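Long-range contact in mannitol dehydrogenase (Pseudomonas fluorescens, PDB 1LJ8), which probably interconverts mannitol and fructose as an NAD-dependent mannitol 2-dehydrogenase of the long-chain dehydrogenase type: residues Ile124-Ile138 with Phe184-Val198. Numbering follows the deposited sequence.
With NAD (nicotinamide-adenine-dinucleotide), chain B.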
# COMPACT_ATOMS: atom_id res chain seq x y z
N ILE A 124 -15.35 6.02 18.36
CA ILE A 124 -14.46 5.95 17.19
C ILE A 124 -13.89 7.34 16.99
O ILE A 124 -14.59 8.29 16.62
CB ILE A 124 -15.21 5.48 15.92
CG1 ILE A 124 -15.74 4.06 16.16
CG2 ILE A 124 -14.31 5.58 14.66
CD1 ILE A 124 -14.61 3.03 16.40
N ARG A 125 -12.58 7.44 17.20
CA ARG A 125 -11.88 8.73 17.15
C ARG A 125 -10.88 8.88 16.01
O ARG A 125 -10.39 9.99 15.76
CB ARG A 125 -11.16 8.99 18.50
CG ARG A 125 -12.13 9.31 19.68
CD ARG A 125 -11.54 8.84 21.02
NE ARG A 125 -11.76 7.41 21.17
CZ ARG A 125 -11.17 6.60 22.06
NH1 ARG A 125 -10.27 7.07 22.92
NH2 ARG A 125 -11.53 5.32 22.11
N ILE A 126 -10.59 7.76 15.35
CA ILE A 126 -9.69 7.77 14.18
C ILE A 126 -10.29 6.82 13.15
O ILE A 126 -10.73 5.71 13.53
CB ILE A 126 -8.28 7.20 14.53
CG1 ILE A 126 -7.51 8.18 15.45
CG2 ILE A 126 -7.46 6.99 13.22
CD1 ILE A 126 -6.32 7.48 16.15
N VAL A 127 -10.36 7.27 11.90
CA VAL A 127 -10.77 6.40 10.77
C VAL A 127 -9.44 6.28 9.97
O VAL A 127 -8.94 7.28 9.42
CB VAL A 127 -11.86 7.04 9.86
CG1 VAL A 127 -12.12 6.11 8.61
CG2 VAL A 127 -13.17 7.13 10.67
N SER A 128 -8.85 5.08 9.96
CA SER A 128 -7.61 4.86 9.25
C SER A 128 -7.87 4.15 7.93
O SER A 128 -8.90 3.47 7.73
CB SER A 128 -6.64 4.07 10.12
OG SER A 128 -7.26 2.90 10.63
N LEU A 129 -6.90 4.28 7.02
CA LEU A 129 -7.05 3.73 5.68
C LEU A 129 -5.90 2.93 5.09
O LEU A 129 -4.74 3.34 5.19
CB LEU A 129 -7.27 4.90 4.66
CG LEU A 129 -8.27 6.05 4.98
CD1 LEU A 129 -8.13 7.22 3.94
CD2 LEU A 129 -9.71 5.46 4.98
N THR A 130 -6.22 1.76 4.51
CA THR A 130 -5.25 1.13 3.58
C THR A 130 -6.21 0.75 2.42
O THR A 130 -6.67 -0.39 2.31
CB THR A 130 -4.46 -0.09 4.08
OG1 THR A 130 -5.33 -1.06 4.63
CG2 THR A 130 -3.42 0.35 5.15
N ILE A 131 -6.55 1.75 1.61
CA ILE A 131 -7.51 1.56 0.49
C ILE A 131 -6.80 1.45 -0.87
O ILE A 131 -7.45 1.49 -1.92
CB ILE A 131 -8.52 2.73 0.41
CG1 ILE A 131 -7.80 4.09 0.23
CG2 ILE A 131 -9.34 2.76 1.71
CD1 ILE A 131 -8.80 5.28 -0.05
N THR A 132 -5.48 1.28 -0.81
CA THR A 132 -4.56 1.16 -1.96
C THR A 132 -4.21 2.47 -2.65
O THR A 132 -4.91 3.48 -2.51
CB THR A 132 -5.00 0.08 -3.05
OG1 THR A 132 -6.01 0.63 -3.93
CG2 THR A 132 -5.44 -1.23 -2.37
N GLU A 133 -3.12 2.41 -3.42
CA GLU A 133 -2.57 3.57 -4.10
C GLU A 133 -3.53 4.33 -5.01
O GLU A 133 -3.43 5.57 -5.10
CB GLU A 133 -1.32 3.16 -4.92
CG GLU A 133 -0.08 2.74 -4.08
CD GLU A 133 -0.08 1.33 -3.53
OE1 GLU A 133 -1.07 0.57 -3.67
OE2 GLU A 133 0.96 0.94 -2.92
N GLY A 134 -4.43 3.61 -5.65
CA GLY A 134 -5.36 4.28 -6.54
C GLY A 134 -6.72 4.56 -5.89
O GLY A 134 -7.62 5.06 -6.59
N GLY A 135 -6.88 4.29 -4.59
CA GLY A 135 -8.20 4.52 -3.97
C GLY A 135 -8.61 5.96 -3.69
O GLY A 135 -9.75 6.22 -3.32
N TYR A 136 -7.71 6.92 -3.90
CA TYR A 136 -8.01 8.31 -3.55
C TYR A 136 -8.61 9.18 -4.65
O TYR A 136 -9.02 10.32 -4.41
CB TYR A 136 -6.75 8.97 -2.97
CG TYR A 136 -6.26 8.27 -1.70
CD1 TYR A 136 -5.60 7.04 -1.75
CD2 TYR A 136 -6.56 8.82 -0.45
CE1 TYR A 136 -5.24 6.38 -0.57
CE2 TYR A 136 -6.22 8.16 0.77
CZ TYR A 136 -5.55 6.94 0.68
OH TYR A 136 -5.23 6.30 1.85
N CYS A 137 -8.61 8.63 -5.86
CA CYS A 137 -9.23 9.29 -6.99
C CYS A 137 -8.73 10.68 -7.33
O CYS A 137 -9.55 11.55 -7.65
CB CYS A 137 -10.75 9.34 -6.77
SG CYS A 137 -11.46 7.67 -6.46
N ILE A 138 -7.43 10.92 -7.20
CA ILE A 138 -6.89 12.23 -7.62
C ILE A 138 -6.05 11.91 -8.85
O ILE A 138 -5.24 10.97 -8.83
CB ILE A 138 -5.93 12.87 -6.57
CG1 ILE A 138 -6.71 13.29 -5.32
CG2 ILE A 138 -5.18 14.10 -7.24
CD1 ILE A 138 -7.61 14.43 -5.54
N PHE A 184 -13.59 12.85 13.74
CA PHE A 184 -12.49 11.90 13.96
C PHE A 184 -11.32 12.38 13.05
O PHE A 184 -11.50 13.25 12.23
CB PHE A 184 -12.89 10.47 13.55
CG PHE A 184 -13.71 10.40 12.28
CD1 PHE A 184 -13.16 10.72 11.03
CD2 PHE A 184 -15.03 9.94 12.34
CE1 PHE A 184 -13.89 10.57 9.86
CE2 PHE A 184 -15.79 9.79 11.18
CZ PHE A 184 -15.21 10.10 9.94
N THR A 185 -10.12 11.85 13.27
CA THR A 185 -8.97 12.14 12.42
C THR A 185 -9.05 11.08 11.31
O THR A 185 -9.51 9.94 11.55
CB THR A 185 -7.64 11.88 13.19
OG1 THR A 185 -7.53 12.80 14.28
CG2 THR A 185 -6.42 12.03 12.28
N VAL A 186 -8.66 11.43 10.09
CA VAL A 186 -8.60 10.46 8.99
C VAL A 186 -7.09 10.23 8.79
O VAL A 186 -6.33 11.15 8.44
CB VAL A 186 -9.23 10.94 7.70
CG1 VAL A 186 -9.21 9.77 6.66
CG2 VAL A 186 -10.71 11.27 7.95
N MSE A 187 -6.69 8.98 9.01
CA MSE A 187 -5.28 8.59 9.00
C MSE A 187 -4.91 7.65 7.87
O MSE A 187 -5.08 6.44 8.00
CB MSE A 187 -4.98 7.95 10.39
CG MSE A 187 -3.50 7.75 10.70
SE MSE A 187 -3.19 6.85 12.41
CE MSE A 187 -3.70 5.00 11.98
N SER A 188 -4.34 8.19 6.79
CA SER A 188 -3.97 7.35 5.63
C SER A 188 -2.70 6.55 5.94
O SER A 188 -1.72 7.10 6.44
CB SER A 188 -3.65 8.22 4.41
OG SER A 188 -3.22 7.36 3.34
N CYS A 189 -2.73 5.26 5.62
CA CYS A 189 -1.55 4.41 5.79
C CYS A 189 -1.22 3.80 4.42
O CYS A 189 -0.67 2.69 4.33
CB CYS A 189 -1.82 3.30 6.82
SG CYS A 189 -2.12 3.99 8.45
N ASP A 190 -1.54 4.52 3.35
CA ASP A 190 -1.20 4.05 2.00
C ASP A 190 0.09 4.67 1.46
O ASP A 190 0.55 5.71 1.95
CB ASP A 190 -2.35 4.35 1.02
CG ASP A 190 -3.55 3.40 1.23
OD1 ASP A 190 -3.34 2.17 1.00
OD2 ASP A 190 -4.69 3.88 1.58
N ASN A 191 0.65 4.04 0.44
CA ASN A 191 1.89 4.48 -0.17
C ASN A 191 1.70 5.62 -1.16
O ASN A 191 1.71 5.39 -2.37
CB ASN A 191 2.52 3.30 -0.91
CG ASN A 191 3.07 2.25 0.01
OD1 ASN A 191 3.52 2.54 1.13
ND2 ASN A 191 3.15 1.02 -0.50
N LEU A 192 1.57 6.84 -0.66
CA LEU A 192 1.45 8.03 -1.52
C LEU A 192 2.48 8.96 -0.91
O LEU A 192 2.62 9.01 0.30
CB LEU A 192 0.06 8.69 -1.41
CG LEU A 192 -0.99 7.97 -2.28
CD1 LEU A 192 -1.57 6.76 -1.52
CD2 LEU A 192 -2.14 8.97 -2.62
N PRO A 193 3.19 9.72 -1.74
CA PRO A 193 4.21 10.63 -1.19
C PRO A 193 3.72 11.52 -0.02
O PRO A 193 4.40 11.66 1.02
CB PRO A 193 4.62 11.43 -2.42
CG PRO A 193 4.56 10.41 -3.52
CD PRO A 193 3.27 9.66 -3.22
N HIS A 194 2.59 12.19 -0.20
CA HIS A 194 2.03 13.02 0.85
C HIS A 194 0.63 12.40 1.09
O HIS A 194 -0.38 12.99 0.71
CB HIS A 194 1.86 14.48 0.38
CG HIS A 194 3.15 15.16 0.02
ND1 HIS A 194 3.19 16.44 -0.52
CD2 HIS A 194 4.44 14.72 0.03
CE1 HIS A 194 4.44 16.74 -0.84
NE2 HIS A 194 5.22 15.72 -0.52
N ASN A 195 0.59 11.25 1.75
CA ASN A 195 -0.70 10.57 1.92
C ASN A 195 -1.77 11.34 2.69
O ASN A 195 -2.96 11.28 2.31
CB ASN A 195 -0.51 9.16 2.47
CG ASN A 195 0.43 9.11 3.67
OD1 ASN A 195 0.58 10.06 4.43
ND2 ASN A 195 1.06 7.94 3.84
N GLY A 196 -1.38 12.07 3.73
CA GLY A 196 -2.37 12.86 4.44
C GLY A 196 -2.88 14.01 3.54
O GLY A 196 -4.08 14.26 3.49
N ALA A 197 -1.98 14.73 2.89
CA ALA A 197 -2.42 15.85 2.04
C ALA A 197 -3.35 15.37 0.91
O ALA A 197 -4.31 16.09 0.55
CB ALA A 197 -1.21 16.59 1.43
N VAL A 198 -3.05 14.19 0.35
CA VAL A 198 -3.89 13.64 -0.73
C VAL A 198 -5.28 13.29 -0.17
O VAL A 198 -6.31 13.61 -0.81
CB VAL A 198 -3.23 12.38 -1.38
CG1 VAL A 198 -4.20 11.72 -2.42
CG2 VAL A 198 -1.96 12.81 -2.18
PA NAD B . -4.42 -6.38 0.42
O1A NAD B . -4.65 -6.76 -0.95
O2A NAD B . -4.15 -7.36 1.51
O5B NAD B . -5.64 -5.50 0.96
C5B NAD B . -6.08 -4.33 0.22
C4B NAD B . -7.33 -3.93 1.03
O4B NAD B . -7.86 -2.69 0.40
C3B NAD B . -8.55 -4.90 0.92
O3B NAD B . -9.21 -4.86 2.20
C2B NAD B . -9.38 -4.29 -0.22
O2B NAD B . -10.75 -4.67 -0.18
C1B NAD B . -9.24 -2.81 0.09
N9A NAD B . -9.51 -1.93 -1.00
C8A NAD B . -9.07 -1.93 -2.31
N7A NAD B . -9.52 -0.90 -2.99
C5A NAD B . -10.30 -0.20 -2.08
C6A NAD B . -11.01 0.99 -2.25
N6A NAD B . -11.07 1.71 -3.37
N1A NAD B . -11.73 1.48 -1.17
C2A NAD B . -11.73 0.81 0.06
N3A NAD B . -11.01 -0.36 0.26
C4A NAD B . -10.31 -0.82 -0.86
O3 NAD B . -3.24 -5.32 0.36
PN NAD B . -2.15 -4.88 1.46
O1N NAD B . -0.93 -5.68 1.26
O2N NAD B . -2.80 -4.94 2.77
O5D NAD B . -1.78 -3.41 1.01
C5D NAD B . -2.80 -2.43 1.13
C4D NAD B . -2.11 -1.14 1.03
O4D NAD B . -1.29 -0.82 2.17
C3D NAD B . -1.20 -0.86 -0.22
O3D NAD B . -1.96 -0.58 -1.39
C2D NAD B . -0.27 0.23 0.25
O2D NAD B . -0.82 1.52 0.02
C1D NAD B . -0.11 -0.07 1.76
N1N NAD B . 1.12 -0.80 2.11
C2N NAD B . 1.35 -2.17 1.87
C3N NAD B . 2.59 -2.68 2.16
C7N NAD B . 2.86 -4.17 1.87
O7N NAD B . 4.04 -4.55 1.95
N7N NAD B . 1.90 -4.97 1.47
C4N NAD B . 3.66 -1.82 2.70
C5N NAD B . 3.37 -0.44 2.96
C6N NAD B . 2.09 0.10 2.67
O HOH W 1 -8.38 11.61 16.53
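Asp190 meets the loop after strand 126-129 with both carboxylate oxygens, at the C-terminal ends of two parallel neighbours in the Rossmann-fold sheet, where NAD binds. Its OD2 takes the backbone N of Ile131 on the syn lone pair (2.8 Å) and a very short bond from Tyr136 OH (2.5 Å), whereas OD1 accepts hydrogen bonds from Thr132 N, above the carboxylate plane, and from O2D of the nicotinamide ribose (2.8 Å). Glu133 binds the adjacent hydroxyl, O3D, through OE1; its OE2 accepts a long bond from Asn191 ND2 (3.3 Å), while Lys295 holds Asn191 OD1.

Behind this first shell, Tyr136 OH also accepts a hydrogen bond from Ser188 OG (2.7 Å), and the planes of the phenol ring and the carboxylate are 80° apart, with Ile131 CD1 over one ring face. A phenylalanine here would probably leave Ser188 OG and Asp190 OD2 without the hydroxyl that joins them. Asn195 ND2 secures Asp190 O.

Further back, backbone bonds run from Thr185 N–Arg125 O to Cys189 N–Leu129 O, pairing strands 126-129 and 185-188. With Phe184 CG at chi1 40°, between backbone N and carbonyl carbon, Val127 CG2 sits over one face of the Phe184 ring, a CH-pi contact 3.4 Å from CG2 to the centroid.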